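Local coordinates for soluble lytic murein transglycosylase (Pseudomonas aeruginosa, PDB 5OHU), which is a lytic transglycosylase that turns over cell-wall peptidoglycan, by both exolytic and endolytic cleavage of its glycan strands, at residues T148-R151 with L152-G156; F436-D439 with E440-Q444; V583-W586 with L587-T590. All blocks are in the same frame, centred on the assembly; numbering follows the deposited sequence. Where two conformers were deposited one is given.

Contact 1: T148-R151 with L152-G156; sequences TSER and LWLVG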
loop_
_atom_site.group_PDB
_atom_site.type_symbol
_atom_site.label_atom_id
_atom_site.label_comp_id
_atom_site.label_asym_id
_atom_site.label_seq_id
_atom_site.Cartn_x
_atom_site.Cartn_y
_atom_site.Cartn_z
ATOM N N THR A 148 -1.318 28.538 3.553
ATOM C CA THR A 148 -0.233 27.571 3.450
ATOM C C THR A 148 0.315 27.220 4.828
ATOM O O THR A 148 0.569 26.046 5.121
ATOM C CB THR A 148 0.883 28.115 2.557
ATOM O OG1 THR A 148 0.342 28.464 1.280
ATOM C CG2 THR A 148 1.988 27.069 2.375
ATOM N N SER A 149 0.508 28.231 5.679
ATOM C CA SER A 149 0.980 27.996 7.039
ATOM C C SER A 149 0.062 27.037 7.790
ATOM O O SER A 149 0.522 26.054 8.382
ATOM C CB SER A 149 1.078 29.324 7.795
ATOM O OG SER A 149 1.935 30.226 7.138
ATOM N N GLU A 150 -1.242 27.318 7.788
ATOM C CA GLU A 150 -2.170 26.508 8.570
ATOM C C GLU A 150 -2.176 25.066 8.091
ATOM O O GLU A 150 -2.136 24.136 8.904
ATOM C CB GLU A 150 -3.572 27.103 8.502
ATOM C CG GLU A 150 -4.564 26.445 9.435
ATOM C CD GLU A 150 -5.736 27.345 9.745
ATOM O OE1 GLU A 150 -5.514 28.544 10.019
ATOM O OE2 GLU A 150 -6.881 26.855 9.708
ATOM N N ARG A 151 -2.198 24.863 6.774
ATOM C CA ARG A 151 -2.179 23.506 6.230
ATOM C C ARG A 151 -0.907 22.759 6.628
ATOM O O ARG A 151 -0.946 21.567 6.955
ATOM C CB ARG A 151 -2.317 23.557 4.707
ATOM C CG ARG A 151 -2.303 22.193 4.031
ATOM C CD ARG A 151 -2.282 22.310 2.506
ATOM N NE ARG A 151 -1.045 22.910 1.996
ATOM C CZ ARG A 151 0.059 22.228 1.687
ATOM N NH1 ARG A 151 0.102 20.906 1.836
ATOM N NH2 ARG A 151 1.128 22.870 1.226
ATOM N N LEU A 152 0.239 23.427 6.574
ATOM C CA LEU A 152 1.461 22.774 7.018
ATOM C C LEU A 152 1.533 22.683 8.530
ATOM O O LEU A 152 2.263 21.833 9.052
ATOM C CB LEU A 152 2.690 23.513 6.483
ATOM C CG LEU A 152 2.812 23.334 4.972
ATOM C CD1 LEU A 152 3.561 24.522 4.357
ATOM C CD2 LEU A 152 3.507 22.030 4.685
ATOM N N TRP A 153 0.809 23.555 9.236
ATOM C CA TRP A 153 0.830 23.536 10.690
ATOM C C TRP A 153 -0.043 22.411 11.228
ATOM O O TRP A 153 0.314 21.774 12.226
ATOM C CB TRP A 153 0.371 24.892 11.245
ATOM C CG TRP A 153 0.105 24.862 12.724
ATOM C CD1 TRP A 153 -1.104 24.683 13.346
ATOM C CD2 TRP A 153 1.077 24.999 13.768
ATOM N NE1 TRP A 153 -0.942 24.703 14.707
ATOM C CE2 TRP A 153 0.386 24.892 14.996
ATOM C CE3 TRP A 153 2.467 25.193 13.782
ATOM C CZ2 TRP A 153 1.035 24.958 16.224
ATOM C CZ3 TRP A 153 3.113 25.261 14.993
ATOM C CH2 TRP A 153 2.398 25.150 16.206
ATOM N N LEU A 154 -1.168 22.125 10.559
ATOM C CA LEU A 154 -2.135 21.143 11.062
ATOM C C LEU A 154 -1.701 19.739 10.654
ATOM O O LEU A 154 -2.328 19.057 9.840
ATOM C CB LEU A 154 -3.538 21.463 10.567
ATOM C CG LEU A 154 -4.137 22.585 11.417
ATOM C CD1 LEU A 154 -5.483 23.067 10.873
ATOM C CD2 LEU A 154 -4.228 22.121 12.863
ATOM N N VAL A 155 -0.606 19.309 11.274
ATOM C CA VAL A 155 0.051 18.057 10.963
ATOM C C VAL A 155 0.602 17.501 12.269
ATOM O O VAL A 155 1.178 18.242 13.074
ATOM C CB VAL A 155 1.183 18.252 9.921
ATOM C CG1 VAL A 155 1.964 16.991 9.771
ATOM C CG2 VAL A 155 0.624 18.664 8.539
ATOM N N GLY A 156 0.444 16.191 12.468
ATOM C CA GLY A 156 0.761 15.514 13.705
ATOM C C GLY A 156 2.198 15.102 13.912
ATOM O O GLY A 156 2.489 14.410 14.888
HETATM O O HOH W 1 -3.247 20.250 7.344
#
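Thr-148 and Leu-152 lie side by side one helical turn apart, their side chains pointing the same way, with the methyl CG2 of Thr-148 3.6 Å from CD1 of Leu-152. With OG1 of Thr-148 beside the backbone N (chi1 -56°), CG2 is anti to that nitrogen and lies against the leucine, while OG1 bonds to Gln-136 and the carbonyl of Glu-144. Beyond the threonine, Leu-152 packs against Cys-130 of helix 126-138 and Leu-166 of helix 161-172.

A second side-by-side pair, Glu-150 and Leu-154, repeats the arrangement on another side of the helix. Only the aliphatic part of the glutamate takes part, CG of Glu-150 standing 3.8 Å from CD1 of Leu-154, while its carboxylate makes a long, weak ion pair with Lys-180. The chain of Arg-151 bends at chi3 (66°), and its guanidinium comes back over Leu-152, whose CG lies 4.1 Å above the plane and toward the rim. Trp-153 turns its indole away from these neighbours. There NE1 bonds to the carbonyl of Lys-180, Arg-184 makes a cation-pi contact with the ring, and Phe-167 meets it edge-to-face.

The backbone carries these pairs through the last helical hydrogen bonds. Leu-152 N gives a nearly straight bond to Thr-148 O (3.0 Å), and Leu-154 N reaches Glu-150 O at 2.8 Å. The same carbonyl of Glu-150 also receives a weak bond from Trp-153 N. A water donates to Arg-151 O at 2.7 Å and to Leu-154 O, bridging the last turn to the departing chain. Leu-154 leaves helical geometry as the centre of an inverse gamma turn, closed by a weak bond from Val-155 N to Trp-153 O: a C-terminal helix end consistent with the helical superhelix of Slt70-like transglycosylases.

Contact 2: F436-D439 with E440-Q444; sequences FDRD and ELIAQ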
loop_
_atom_site.group_PDB
_atom_site.type_symbol
_atom_site.label_atom_id
_atom_site.label_comp_id
_atom_site.label_asym_id
_atom_site.label_seq_id
_atom_site.Cartn_x
_atom_site.Cartn_y
_atom_site.Cartn_z
ATOM N N PHE A 436 3.984 7.010 -18.625
ATOM C CA PHE A 436 3.555 6.294 -19.821
ATOM C C PHE A 436 2.035 6.142 -19.859
ATOM O O PHE A 436 1.369 6.044 -18.822
ATOM C CB PHE A 436 4.203 4.908 -19.883
ATOM C CG PHE A 436 5.656 4.920 -20.260
ATOM C CD1 PHE A 436 6.282 6.095 -20.660
ATOM C CD2 PHE A 436 6.392 3.742 -20.235
ATOM C CE1 PHE A 436 7.624 6.093 -21.022
ATOM C CE2 PHE A 436 7.735 3.729 -20.594
ATOM C CZ PHE A 436 8.354 4.907 -20.988
ATOM N N ASP A 437 1.482 6.113 -21.074
ATOM C CA ASP A 437 0.065 5.816 -21.223
ATOM C C ASP A 437 -0.132 4.303 -21.370
ATOM O O ASP A 437 0.819 3.519 -21.299
ATOM C CB ASP A 437 -0.552 6.612 -22.383
ATOM C CG ASP A 437 -0.077 6.159 -23.759
ATOM O OD1 ASP A 437 0.722 5.211 -23.863
ATOM O OD2 ASP A 437 -0.533 6.758 -24.758
ATOM N N ARG A 438 -1.385 3.892 -21.591
ATOM C CA ARG A 438 -1.737 2.476 -21.513
ATOM C C ARG A 438 -0.972 1.651 -22.540
ATOM O O ARG A 438 -0.377 0.622 -22.202
ATOM C CB ARG A 438 -3.245 2.294 -21.692
ATOM C CG ARG A 438 -3.734 0.880 -21.366
ATOM C CD ARG A 438 -5.254 0.806 -21.302
ATOM N NE ARG A 438 -5.723 -0.518 -20.900
ATOM C CZ ARG A 438 -6.007 -1.499 -21.751
ATOM N NH1 ARG A 438 -5.868 -1.304 -23.056
ATOM N NH2 ARG A 438 -6.428 -2.674 -21.301
ATOM N N ASP A 439 -0.976 2.090 -23.803
ATOM C CA ASP A 439 -0.278 1.344 -24.846
ATOM C C ASP A 439 1.218 1.283 -24.572
ATOM O O ASP A 439 1.861 0.254 -24.809
ATOM C CB ASP A 439 -0.533 1.977 -26.214
ATOM C CG ASP A 439 -1.998 2.273 -26.460
ATOM O OD1 ASP A 439 -2.622 2.948 -25.611
ATOM O OD2 ASP A 439 -2.526 1.830 -27.503
ATOM N N GLU A 440 1.789 2.382 -24.079
ATOM C CA GLU A 440 3.214 2.403 -23.779
ATOM C C GLU A 440 3.534 1.480 -22.612
ATOM O O GLU A 440 4.509 0.720 -22.653
ATOM C CB GLU A 440 3.658 3.834 -23.488
ATOM C CG GLU A 440 3.685 4.733 -24.719
ATOM C CD GLU A 440 3.921 6.192 -24.372
ATOM O OE1 GLU A 440 3.390 6.665 -23.340
ATOM O OE2 GLU A 440 4.645 6.867 -25.134
ATOM N N LEU A 441 2.716 1.536 -21.560
ATOM C CA LEU A 441 2.874 0.619 -20.440
ATOM C C LEU A 441 2.883 -0.831 -20.907
ATOM O O LEU A 441 3.675 -1.645 -20.416
ATOM C CB LEU A 441 1.751 0.840 -19.429
ATOM C CG LEU A 441 1.818 2.119 -18.605
ATOM C CD1 LEU A 441 0.570 2.224 -17.775
ATOM C CD2 LEU A 441 3.060 2.130 -17.719
ATOM N N ILE A 442 2.006 -1.167 -21.857
ATOM C CA ILE A 442 1.955 -2.522 -22.393
ATOM C C ILE A 442 3.247 -2.852 -23.135
ATOM O O ILE A 442 3.826 -3.932 -22.954
ATOM C CB ILE A 442 0.710 -2.688 -23.291
ATOM C CG1 ILE A 442 -0.557 -2.824 -22.434
ATOM C CG2 ILE A 442 0.860 -3.884 -24.206
ATOM C CD1 ILE A 442 -1.830 -2.494 -23.168
ATOM N N ALA A 443 3.735 -1.918 -23.956
ATOM C CA ALA A 443 5.008 -2.131 -24.637
ATOM C C ALA A 443 6.147 -2.313 -23.639
ATOM O O ALA A 443 6.997 -3.197 -23.811
ATOM C CB ALA A 443 5.300 -0.967 -25.583
ATOM N N GLN A 444 6.172 -1.494 -22.579
ATOM C CA GLN A 444 7.203 -1.641 -21.557
ATOM C C GLN A 444 7.116 -3.009 -20.884
ATOM O O GLN A 444 8.146 -3.624 -20.573
ATOM C CB GLN A 444 7.077 -0.529 -20.517
ATOM C CG GLN A 444 8.337 -0.294 -19.703
ATOM C CD GLN A 444 8.082 0.526 -18.459
ATOM O OE1 GLN A 444 7.036 0.394 -17.829
ATOM N NE2 GLN A 444 9.037 1.384 -18.097
#
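Between Phe-436 and Gln-444 the backbone passes from an extended lead-in into helix 438-450, with Leu-441 N bonding to Asp-437 O and the following amides of Ile-442 and Ala-443 to the carbonyls of Arg-438 and Asp-439.

Asp-437 is the N-cap. Its CG sits between the backbone N and the carbonyl carbon (chi1 70°), which carries OD1 to 3.0 Å from Glu-440 N, an amide of the first turn. In return Glu-440 OE1 accepts from Asp-437 N at 3.0 Å, almost straight at 172°, through its anti lone pair. These reciprocal bonds make a capping box at the start of a helix in the L-domain family region. They also bring OD1 of Asp-437 within 3.1 Å of OE1 of Glu-440, a like-charge approach that the two amide donors and the helix N terminus would probably ease; the two side chains cross at about a right angle.

Phe-436 packs beside the box. Its CB lies 3.7 Å from CD2 of Leu-441, which is at the ring edge. CE2 of Phe-436 approaches NE2 of Gln-444 at 3.7 Å, with ring and amide planes 59° apart. That amide is fixed by Ser-460 and the carbonyl of Trp-429. Farther round the helix, Ile-442 CD1 lies 4.2 Å above one face of the Arg-438 guanidinium, toward its rim.

Contact 3: V583-W586 with L587-T590; sequences VRQW and LKDT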
loop_
_atom_site.group_PDB
_atom_site.type_symbol
_atom_site.label_atom_id
_atom_site.label_comp_id
_atom_site.label_asym_id
_atom_site.label_seq_id
_atom_site.Cartn_x
_atom_site.Cartn_y
_atom_site.Cartn_z
ATOM N N VAL A 583 -5.047 -16.711 12.370
ATOM C CA VAL A 583 -6.039 -17.499 11.646
ATOM C C VAL A 583 -6.905 -18.293 12.615
ATOM O O VAL A 583 -8.132 -18.318 12.481
ATOM C CB VAL A 583 -5.367 -18.401 10.600
ATOM C CG1 VAL A 583 -6.407 -19.296 9.922
ATOM C CG2 VAL A 583 -4.648 -17.533 9.567
ATOM N N ARG A 584 -6.296 -18.923 13.625
ATOM C CA ARG A 584 -7.095 -19.617 14.632
ATOM C C ARG A 584 -8.066 -18.659 15.319
ATOM O O ARG A 584 -9.209 -19.027 15.613
ATOM C CB ARG A 584 -6.179 -20.308 15.645
ATOM C CG ARG A 584 -5.424 -21.494 15.049
ATOM C CD ARG A 584 -4.594 -22.268 16.076
ATOM N NE ARG A 584 -3.265 -21.693 16.290
ATOM C CZ ARG A 584 -2.898 -21.061 17.399
ATOM N NH1 ARG A 584 -3.762 -20.929 18.401
ATOM N NH2 ARG A 584 -1.672 -20.564 17.509
ATOM N N GLN A 585 -7.641 -17.415 15.561
ATOM C CA GLN A 585 -8.567 -16.429 16.112
ATOM C C GLN A 585 -9.734 -16.176 15.168
ATOM O O GLN A 585 -10.876 -16.017 15.615
ATOM C CB GLN A 585 -7.849 -15.113 16.403
ATOM C CG GLN A 585 -6.804 -15.191 17.495
ATOM C CD GLN A 585 -6.380 -13.820 17.982
ATOM O OE1 GLN A 585 -5.854 -13.010 17.217
ATOM N NE2 GLN A 585 -6.611 -13.552 19.263
ATOM N N TRP A 586 -9.468 -16.121 13.860
ATOM C CA TRP A 586 -10.536 -15.894 12.895
ATOM C C TRP A 586 -11.430 -17.115 12.700
ATOM O O TRP A 586 -12.429 -17.028 11.982
ATOM C CB TRP A 586 -9.941 -15.463 11.563
ATOM C CG TRP A 586 -9.117 -14.219 11.661
ATOM C CD1 TRP A 586 -9.186 -13.265 12.629
ATOM C CD2 TRP A 586 -8.093 -13.795 10.753
ATOM N NE1 TRP A 586 -8.280 -12.264 12.374
ATOM C CE2 TRP A 586 -7.591 -12.566 11.233
ATOM C CE3 TRP A 586 -7.554 -14.331 9.581
ATOM C CZ2 TRP A 586 -6.562 -11.873 10.590
ATOM C CZ3 TRP A 586 -6.538 -13.635 8.937
ATOM C CH2 TRP A 586 -6.056 -12.421 9.440
ATOM N N LEU A 587 -11.109 -18.234 13.331
ATOM C CA LEU A 587 -11.930 -19.428 13.268
ATOM C C LEU A 587 -12.741 -19.679 14.537
ATOM O O LEU A 587 -13.531 -20.631 14.561
ATOM C CB LEU A 587 -11.040 -20.640 12.986
ATOM C CG LEU A 587 -10.433 -20.682 11.585
ATOM C CD1 LEU A 587 -9.402 -21.786 11.489
ATOM C CD2 LEU A 587 -11.547 -20.901 10.577
ATOM N N LYS A 588 -12.560 -18.871 15.586
ATOM C CA LYS A 588 -13.207 -19.133 16.870
ATOM C C LYS A 588 -14.720 -19.154 16.716
ATOM O O LYS A 588 -15.309 -18.248 16.121
ATOM C CB LYS A 588 -12.820 -18.078 17.916
ATOM C CG LYS A 588 -11.334 -17.951 18.236
ATOM C CD LYS A 588 -11.121 -17.280 19.602
ATOM C CE LYS A 588 -9.913 -16.334 19.627
ATOM N NZ LYS A 588 -10.299 -14.928 19.256
ATOM N N ASP A 589 -15.347 -20.195 17.263
ATOM C CA ASP A 589 -16.800 -20.308 17.356
ATOM C C ASP A 589 -17.472 -20.348 15.993
ATOM O O ASP A 589 -18.646 -20.001 15.872
ATOM C CB ASP A 589 -17.397 -19.176 18.202
ATOM C CG ASP A 589 -17.192 -19.392 19.689
ATOM O OD1 ASP A 589 -16.280 -20.160 20.061
ATOM O OD2 ASP A 589 -17.938 -18.789 20.491
ATOM N N THR A 590 -16.752 -20.750 14.961
ATOM C CA THR A 590 -17.379 -20.997 13.678
ATOM C C THR A 590 -17.905 -22.424 13.639
ATOM O O THR A 590 -17.478 -23.294 14.401
ATOM C CB THR A 590 -16.403 -20.759 12.520
ATOM O OG1 THR A 590 -15.267 -21.630 12.642
ATOM C CG2 THR A 590 -15.945 -19.299 12.495
#
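The last turn of helix 580-586, in the region of the transglycosylase SLT family, gives way to a type II beta turn from Leu-587 to Thr-590. Val-583 and Leu-587 lie side by side and point the same way, CG1 of Val-583 being a loose 4.2 Å from CD1 of Leu-587. Both side chains also pack on Trp-598 of helix 595-600, which helps to bury them. Leu-587 N bonds to Arg-584 O at 3.1 Å, well above the carbonyl plane, and a weak bond follows from Lys-588 N to Gln-585 O.

On the exposed side Lys-588 folds back along Gln-585. Bends at chi3 and chi4 (-142° and 91°) return its chain to the helix, so that NZ of Lys-588 is 3.8 Å from CB of Gln-585; OE1 of that glutamine bonds to Arg-582. Leu-587 O takes two bonds from the same face of its plane, from Thr-590 OG1 at 2.8 Å and from Thr-590 N at 3.2 Å. The bond from the backbone N closes the turn and that from the hydroxyl adds a second, a helix exit through a type II turn leading toward strand 593-594.

From the N terminus, contact 1 comes first, at the C-terminal end of helix 142-153, which it joins to helices 126-138, 161-172 and 178-190. Contact 2 follows much later, at the start of helix 438-450 in the L-domain family region, and ties it to helices 398-406 and 422-433. Contact 3 lies at the exit of helix 580-586 in the SLT family region, linking it to helices 569-578 and 595-600. Each is continuous in sequence and closes only a local turn, so the three follow in series and none nests in or crosses another. Their centres are 38 to 44 Å apart; contacts 2 and 3 lie on opposite sides of the chain's centre.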